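Local coordinates for protein type III Pentaketide Synthase (Neurospora crassa, PDB 3EUO) that probably transfers acyl groups as a chalcone-synthase-like type III polyketide synthase of the thiolase superfamily that makes pentaketide products, at residues Ile48-Ile54 with Ile198-Asp203; Pro297-Leu303 with Ser320-Tyr324. All blocks are in the same frame, centred on the assembly; numbering follows the deposited sequence.

Contact 1 (Ile48-Ile54 with Ile198-Asp203); sequences IDQRSSI and IALFSD
Within the thiolase-type fold of this chalcone synthase relative, the short strand 51-53 pairs with strand 15-17, and R51, S52 and I54 meet the short, weakly bonded helix 197-200 and the turn that leads into core strand 204-211. Bent at its third torsion (chi3 -58°), the R51 side chain brings its guanidinium up to the backbone carbonyls: I198 O sits over the centre of one face, 3.7 Å above the plane, and F201 O lies at the edge, tilted slightly from the plane, where R51 NH1 donates to it at 3.0 Å. A water bridges R51 and I198, donating to I198 O and receiving a weak bond from R51 NE. The buried arginine thus meets several backbone carbonyl oxygens, a setting that would suit its positive charge. Further along, D203 N bonds to S52 O at 2.9 Å, and the methylene of S202 packs on the same oxygen. S52 OG bonds to the H327 imidazole (ND1), and S202 OG to S330 OG and H327 O. At the other end the D203 carboxylate is held by T178 OG1 and S177 N of the neighbouring loop, and D203 OD2 accepts the backbone N-H of I54 through its anti lone pair, 3.0 Å from I54 N.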
loop_
_atom_site.group_PDB
_atom_site.type_symbol
_atom_site.label_atom_id
_atom_site.label_comp_id
_atom_site.label_asym_id
_atom_site.label_seq_id
_atom_site.Cartn_x
_atom_site.Cartn_y
_atom_site.Cartn_z
ATOM N N ILE A 48 14.486 26.789 4.894
ATOM C CA ILE A 48 14.082 25.964 6.037
ATOM C C ILE A 48 14.941 26.326 7.229
ATOM O O ILE A 48 16.162 26.152 7.208
ATOM C CB ILE A 48 14.211 24.445 5.758
ATOM C CG1 ILE A 48 13.378 24.040 4.537
ATOM C CG2 ILE A 48 13.782 23.641 6.993
ATOM C CD1 ILE A 48 13.609 22.594 4.052
ATOM N N ASP A 49 14.294 26.833 8.268
ATOM C CA ASP A 49 14.976 27.198 9.495
ATOM C C ASP A 49 15.367 25.961 10.318
ATOM O O ASP A 49 16.488 25.865 10.829
ATOM C CB ASP A 49 14.074 28.128 10.319
ATOM C CG ASP A 49 14.802 28.786 11.471
ATOM O OD1 ASP A 49 15.919 29.314 11.253
ATOM O OD2 ASP A 49 14.245 28.788 12.591
ATOM N N GLN A 50 14.429 25.028 10.455
ATOM C CA GLN A 50 14.617 23.827 11.265
ATOM C C GLN A 50 13.857 22.654 10.676
ATOM O O GLN A 50 12.766 22.831 10.143
ATOM C CB GLN A 50 14.128 24.055 12.694
ATOM C CG GLN A 50 15.023 24.961 13.521
ATOM C CD GLN A 50 14.741 24.853 14.995
ATOM O OE1 GLN A 50 13.594 24.985 15.437
ATOM N NE2 GLN A 50 15.789 24.612 15.777
ATOM N N ARG A 51 14.447 21.465 10.780
ATOM C CA ARG A 51 13.785 20.228 10.368
ATOM C C ARG A 51 13.513 19.359 11.592
ATOM O O ARG A 51 14.373 19.190 12.453
ATOM C CB ARG A 51 14.630 19.444 9.363
ATOM C CG ARG A 51 14.833 20.105 8.006
ATOM C CD ARG A 51 15.777 19.274 7.118
ATOM N NE ARG A 51 17.080 19.066 7.750
ATOM C CZ ARG A 51 17.499 17.919 8.287
ATOM N NH1 ARG A 51 16.726 16.830 8.269
ATOM N NH2 ARG A 51 18.700 17.859 8.852
ATOM N N SER A 52 12.309 18.812 11.663
ATOM C CA SER A 52 11.921 17.939 12.760
ATOM C C SER A 52 12.556 16.565 12.576
ATOM O O SER A 52 12.577 16.044 11.464
ATOM C CB SER A 52 10.401 17.821 12.807
ATOM O OG SER A 52 9.830 19.048 13.260
ATOM N N SER A 53 13.071 15.995 13.664
ATOM C CA SER A 53 13.770 14.705 13.608
ATOM C C SER A 53 13.572 13.855 14.856
ATOM O O SER A 53 13.467 14.374 15.975
ATOM C CB SER A 53 15.264 14.924 13.372
ATOM O OG SER A 53 15.971 13.700 13.298
ATOM N N ILE A 54 13.538 12.540 14.650
ATOM C CA ILE A 54 13.504 11.577 15.753
ATOM C C ILE A 54 14.774 11.622 16.608
ATOM O O ILE A 54 14.783 11.127 17.736
ATOM C CB ILE A 54 13.272 10.126 15.263
ATOM C CG1 ILE A 54 14.375 9.681 14.291
ATOM C CG2 ILE A 54 11.888 9.976 14.656
ATOM C CD1 ILE A 54 15.531 8.936 14.956
ATOM N N ILE A 198 18.747 15.620 1.788
ATOM C CA ILE A 198 19.127 15.853 3.189
ATOM C C ILE A 198 18.976 17.308 3.645
ATOM O O ILE A 198 18.991 17.582 4.843
ATOM C CB ILE A 198 20.550 15.322 3.533
ATOM C CG1 ILE A 198 21.619 15.961 2.637
ATOM C CG2 ILE A 198 20.552 13.809 3.464
ATOM C CD1 ILE A 198 23.066 15.748 3.135
ATOM N N ALA A 199 18.820 18.223 2.691
ATOM C CA ALA A 199 18.530 19.632 2.989
ATOM C C ALA A 199 17.039 19.873 3.256
ATOM O O ALA A 199 16.647 20.915 3.804
ATOM C CB ALA A 199 18.989 20.511 1.832
ATOM N N LEU A 200 16.207 18.915 2.856
ATOM C CA LEU A 200 14.769 19.150 2.796
ATOM C C LEU A 200 13.954 18.318 3.771
ATOM O O LEU A 200 13.056 18.838 4.436
ATOM C CB LEU A 200 14.252 18.899 1.381
ATOM C CG LEU A 200 14.773 19.745 0.220
ATOM C CD1 LEU A 200 14.120 19.231 -1.050
ATOM C CD2 LEU A 200 14.435 21.214 0.454
ATOM N N PHE A 201 14.249 17.026 3.844
ATOM C CA PHE A 201 13.302 16.095 4.463
ATOM C C PHE A 201 13.383 15.964 5.979
ATOM O O PHE A 201 14.463 15.994 6.571
ATOM C CB PHE A 201 13.366 14.725 3.780
ATOM C CG PHE A 201 12.733 14.713 2.424
ATOM C CD1 PHE A 201 11.347 14.647 2.293
ATOM C CD2 PHE A 201 13.520 14.786 1.274
ATOM C CE1 PHE A 201 10.747 14.638 1.028
ATOM C CE2 PHE A 201 12.931 14.781 0.001
ATOM C CZ PHE A 201 11.545 14.708 -0.119
ATOM N N SER A 202 12.205 15.813 6.579
ATOM C CA SER A 202 12.040 15.738 8.023
ATOM C C SER A 202 11.050 14.631 8.421
ATOM O O SER A 202 10.471 13.953 7.554
ATOM C CB SER A 202 11.562 17.098 8.551
ATOM O OG SER A 202 10.317 17.464 7.964
ATOM N N ASP A 203 10.847 14.480 9.730
ATOM C CA ASP A 203 10.061 13.393 10.314
ATOM C C ASP A 203 8.790 13.950 10.952
ATOM O O ASP A 203 8.822 15.009 11.586
ATOM C CB ASP A 203 10.866 12.647 11.391
ATOM C CG ASP A 203 12.228 12.181 10.898
ATOM O OD1 ASP A 203 12.413 12.038 9.671
ATOM O OD2 ASP A 203 13.117 11.958 11.747
HETATM O O HOH W 1 19.587 20.038 6.496
#

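Contact 2 (Pro297-Leu303 with Ser320-Tyr324); sequences PGGATIL and SYDRY
This is a helix-to-helix packing contact in the C-terminal half of the thiolase-type fold, where the start of helix 300-310, just after strand 292-295, meets one side of helix 318-327. Three side chains, L303, Y321 and Y324, carry most of it, with P297 completing the apolar patch. L303 and Y321 lie alongside each other, running in opposite directions. The CD1 methyl of L303 stands over the centre of the Y321 ring in a CH-pi contact, 3.7 Å from the centroid and only 8° off the ring normal, while L303 CB lies 3.7 Å from Y321 OH. The other methyl, L303 CD2, rests on S320 CB at 3.9 Å, so the leucine fork is divided between two neighbouring residues of the facing helix. The Y321 hydroxyl is hydrogen-bonded to E307 OE2, and a water donates both to it and to A300 O, linking the two helices beside the apolar contact. One turn of helix beyond S320, Y324 extends across the loop before helix 300-310. Its ring is directed there by a first torsion that sets CG opposite the backbone N (chi1 -180°). P297 slides past it in the reverse direction, P297 CB lying 3.6 Å from Y324 CB, and P297 O comes near the ring obliquely. The Y324 hydroxyl reaches the first turn of helix 300-310, where G299 holds the N-cap position, and it is hydrogen-bonded to T46 O. S320 OG, in turn, is bound to M295 O of strand 292-295. Near the hydroxyl end of Y324, A300 CB packs against Y324 CE2 at 4.0 Å.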
loop_
_atom_site.group_PDB
_atom_site.type_symbol
_atom_site.label_atom_id
_atom_site.label_comp_id
_atom_site.label_asym_id
_atom_site.label_seq_id
_atom_site.Cartn_x
_atom_site.Cartn_y
_atom_site.Cartn_z
ATOM N N PRO A 297 4.466 21.690 0.886
ATOM C CA PRO A 297 5.664 22.453 0.558
ATOM C C PRO A 297 6.839 21.528 0.235
ATOM O O PRO A 297 7.750 21.362 1.058
ATOM C CB PRO A 297 5.909 23.259 1.829
ATOM C CG PRO A 297 5.403 22.366 2.943
ATOM C CD PRO A 297 4.301 21.509 2.343
ATOM N N GLY A 298 6.794 20.925 -0.952
ATOM C CA GLY A 298 7.814 19.970 -1.392
ATOM C C GLY A 298 9.198 20.589 -1.470
ATOM O O GLY A 298 10.200 19.914 -1.223
ATOM N N GLY A 299 9.233 21.876 -1.810
ATOM C CA GLY A 299 10.448 22.700 -1.835
ATOM C C GLY A 299 10.019 24.156 -1.945
ATOM O O GLY A 299 8.862 24.436 -2.274
ATOM N N ALA A 300 10.932 25.094 -1.687
ATOM C CA ALA A 300 10.583 26.517 -1.762
ATOM C C ALA A 300 10.054 26.923 -3.136
ATOM O O ALA A 300 9.136 27.744 -3.228
ATOM C CB ALA A 300 11.749 27.400 -1.350
ATOM N N THR A 301 10.613 26.331 -4.194
ATOM C CA THR A 301 10.188 26.644 -5.560
ATOM C C THR A 301 8.754 26.209 -5.829
ATOM O O THR A 301 8.113 26.727 -6.741
ATOM C CB THR A 301 11.111 26.028 -6.635
ATOM O OG1 THR A 301 10.989 24.601 -6.617
ATOM C CG2 THR A 301 12.566 26.416 -6.388
ATOM N N ILE A 302 8.259 25.245 -5.051
ATOM C CA ILE A 302 6.879 24.790 -5.190
ATOM C C ILE A 302 5.916 25.882 -4.730
ATOM O O ILE A 302 4.908 26.162 -5.392
ATOM C CB ILE A 302 6.610 23.475 -4.398
ATOM C CG1 ILE A 302 7.533 22.345 -4.883
ATOM C CG2 ILE A 302 5.127 23.079 -4.481
ATOM C CD1 ILE A 302 7.460 22.048 -6.378
ATOM N N LEU A 303 6.239 26.495 -3.598
ATOM C CA LEU A 303 5.422 27.566 -3.047
ATOM C C LEU A 303 5.496 28.817 -3.910
ATOM O O LEU A 303 4.462 29.366 -4.286
ATOM C CB LEU A 303 5.814 27.874 -1.602
ATOM C CG LEU A 303 5.703 26.699 -0.618
ATOM C CD1 LEU A 303 6.199 27.109 0.748
ATOM C CD2 LEU A 303 4.273 26.146 -0.549
ATOM N N SER A 320 1.349 26.554 4.864
ATOM C CA SER A 320 2.365 25.814 4.110
ATOM C C SER A 320 3.741 26.390 4.401
ATOM O O SER A 320 4.678 25.653 4.678
ATOM C CB SER A 320 2.075 25.877 2.616
ATOM O OG SER A 320 0.840 25.253 2.311
ATOM N N TYR A 321 3.850 27.717 4.355
ATOM C CA TYR A 321 5.073 28.406 4.769
ATOM C C TYR A 321 5.463 28.113 6.211
ATOM O O TYR A 321 6.640 27.877 6.496
ATOM C CB TYR A 321 4.950 29.915 4.539
ATOM C CG TYR A 321 5.356 30.310 3.142
ATOM C CD1 TYR A 321 4.400 30.595 2.170
ATOM C CD2 TYR A 321 6.703 30.375 2.781
ATOM C CE1 TYR A 321 4.776 30.950 0.876
ATOM C CE2 TYR A 321 7.091 30.729 1.495
ATOM C CZ TYR A 321 6.121 31.014 0.545
ATOM O OH TYR A 321 6.502 31.363 -0.732
ATOM N N ASP A 322 4.485 28.139 7.112
ATOM C CA ASP A 322 4.724 27.899 8.529
ATOM C C ASP A 322 5.326 26.518 8.770
ATOM O O ASP A 322 6.299 26.380 9.514
ATOM C CB ASP A 322 3.422 28.046 9.323
ATOM C CG ASP A 322 3.625 27.848 10.807
ATOM O OD1 ASP A 322 3.922 28.844 11.498
ATOM O OD2 ASP A 322 3.484 26.700 11.287
ATOM N N ARG A 323 4.731 25.505 8.146
ATOM C CA ARG A 323 5.233 24.127 8.235
ATOM C C ARG A 323 6.630 23.987 7.634
ATOM O O ARG A 323 7.538 23.435 8.253
ATOM C CB ARG A 323 4.266 23.169 7.536
ATOM C CG ARG A 323 3.364 22.407 8.485
ATOM C CD ARG A 323 2.440 23.319 9.272
ATOM N NE ARG A 323 2.100 22.667 10.531
ATOM C CZ ARG A 323 2.650 22.952 11.706
ATOM N NH1 ARG A 323 3.555 23.917 11.819
ATOM N NH2 ARG A 323 2.272 22.277 12.775
ATOM N N TYR A 324 6.797 24.524 6.434
ATOM C CA TYR A 324 8.034 24.392 5.692
ATOM C C TYR A 324 9.217 25.026 6.428
ATOM O O TYR A 324 10.267 24.398 6.601
ATOM C CB TYR A 324 7.862 25.025 4.315
ATOM C CG TYR A 324 9.091 24.950 3.442
ATOM C CD1 TYR A 324 9.494 23.744 2.865
ATOM C CD2 TYR A 324 9.841 26.087 3.189
ATOM C CE1 TYR A 324 10.632 23.687 2.051
ATOM C CE2 TYR A 324 10.982 26.040 2.386
ATOM C CZ TYR A 324 11.366 24.846 1.827
ATOM O OH TYR A 324 12.484 24.817 1.036
HETATM O O HOH W 2 9.056 30.289 -1.403
#

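Overall arrangement
Contact 1 is the more fully buried and the more polar of the two: an arginine, an aspartate and backbone carbonyls fix a short strand against a weakly bonded helix and the turn after it. Contact 2 is partly buried and held mainly by apolar and aromatic packing between two helices. Contact 1 belongs to the N-terminal part of the synthase sequence and contact 2 to the C-terminal part, yet their centres are about 12 Å apart and they touch directly. Helix 318-327, part of contact 2, also borders contact 1: Y324 packs against L200 and against I48, with Y324 CZ 3.5 Å from I48 CG1. H327, at the same helix's end, bonds with both S52 and S202.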